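Local coordinates for protein probable adenylyl-sulfate kinase (Aeropyrum pernix, PDB 2YVU) that probably phosphorylates adenosine 5'-phosphosulfate with ATP to give 3'-phosphoadenylyl sulfate, the activated form of sulfate, at residues A[48-51]-A[52-55]. Numbering follows the deposited sequence.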
# COMPACT_ATOMS: atom_id res chain seq x y z
N ASP A 48 6.29 4.66 7.36
CA ASP A 48 6.38 5.95 8.03
C ASP A 48 6.17 7.08 7.03
O ASP A 48 6.08 6.84 5.83
CB ASP A 48 7.72 6.08 8.76
CG ASP A 48 8.90 5.92 7.82
OD1 ASP A 48 9.14 6.83 7.00
OD2 ASP A 48 9.59 4.88 7.88
N GLY A 49 6.07 8.31 7.52
CA GLY A 49 5.84 9.46 6.66
C GLY A 49 6.90 9.75 5.62
O GLY A 49 6.60 10.07 4.48
N ASP A 50 8.16 9.64 6.01
CA ASP A 50 9.24 9.90 5.07
C ASP A 50 9.17 8.92 3.90
O ASP A 50 9.41 9.30 2.75
CB ASP A 50 10.59 9.83 5.78
CG ASP A 50 10.86 11.06 6.65
OD1 ASP A 50 9.94 11.89 6.82
OD2 ASP A 50 12.00 11.20 7.17
N TRP A 51 8.83 7.67 4.17
CA TRP A 51 8.72 6.69 3.10
C TRP A 51 7.52 7.03 2.24
O TRP A 51 7.62 7.16 1.03
CB TRP A 51 8.54 5.29 3.68
CG TRP A 51 8.01 4.30 2.68
CD1 TRP A 51 8.72 3.69 1.67
CD2 TRP A 51 6.66 3.84 2.56
NE1 TRP A 51 7.88 2.87 0.94
CE2 TRP A 51 6.61 2.95 1.46
CE3 TRP A 51 5.48 4.09 3.28
CZ2 TRP A 51 5.43 2.31 1.06
CZ3 TRP A 51 4.32 3.46 2.88
CH2 TRP A 51 4.30 2.58 1.78
N ALA A 52 6.37 7.20 2.89
CA ALA A 52 5.13 7.50 2.18
C ALA A 52 5.22 8.74 1.30
O ALA A 52 4.69 8.77 0.20
CB ALA A 52 3.99 7.68 3.20
N ARG A 53 5.90 9.76 1.81
CA ARG A 53 6.05 11.03 1.12
C ARG A 53 6.66 10.91 -0.27
O ARG A 53 6.39 11.73 -1.14
CB ARG A 53 6.87 11.96 2.00
CG ARG A 53 6.91 13.41 1.55
CD ARG A 53 7.79 14.20 2.50
NE ARG A 53 8.94 13.40 2.91
CZ ARG A 53 10.03 13.87 3.49
NH1 ARG A 53 10.15 15.18 3.73
NH2 ARG A 53 11.01 13.04 3.83
N THR A 54 7.49 9.89 -0.50
CA THR A 54 8.08 9.75 -1.82
C THR A 54 7.52 8.55 -2.57
O THR A 54 8.02 8.21 -3.65
CB THR A 54 9.62 9.59 -1.75
OG1 THR A 54 9.94 8.41 -1.01
CG2 THR A 54 10.25 10.81 -1.09
N THR A 55 6.49 7.91 -2.03
CA THR A 55 5.95 6.74 -2.71
C THR A 55 4.44 6.69 -2.89
O THR A 55 3.92 7.06 -3.93
CB THR A 55 6.39 5.44 -1.98
OG1 THR A 55 5.83 5.41 -0.66
CG2 THR A 55 7.94 5.35 -1.91
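Trp51 O is gripped by two donors that arrive from opposite faces of its carbonyl plane: Thr54 N at 3.1 Å and Thr55 OG1 at 3.0 Å from this oxygen. Thr54 OG1 adds a weak third bond. The Thr55 hydroxyl does double duty: OG1 lies between the backbone N and the carbonyl carbon (chi1 64°), which brings it back over the indole, 3.3 Å from Trp51 CE2 and above the middle of the ring, while CG2 packs near NE1. Trp51 itself has CG anti to its backbone N (chi1 163°), which lays the ring beside Ala52, with CE3 3.9 Å from Ala52 CB. With alanine at Trp51, Thr55 is likely to lose the ring face under its hydroxyl, and a gap would probably open against the second subunit, whose Trp76 meets this indole edge-to-face and whose Leu80 packs on it. Further back, Arg53 N bonds to Gly49 O at 2.8 Å, and Ala52 N to Asp48 O. The Arg53 and Asp50 side chains run side by side, with NH2 3.4 Å from Asp50 OD1; the oxygen sits over the guanidinium face, making this a purely electrostatic salt bridge. Asp48 is the N-cap of the short helix 49-53: its OD1 takes the N-H of Trp51 at an N to OD1 distance of 3.0 Å. This helix follows strand 44-48 of the P-loop kinase fold, and the Asp48 side chain lies about 5 Å from that of Thr27, which probably binds ATP, as in relatives.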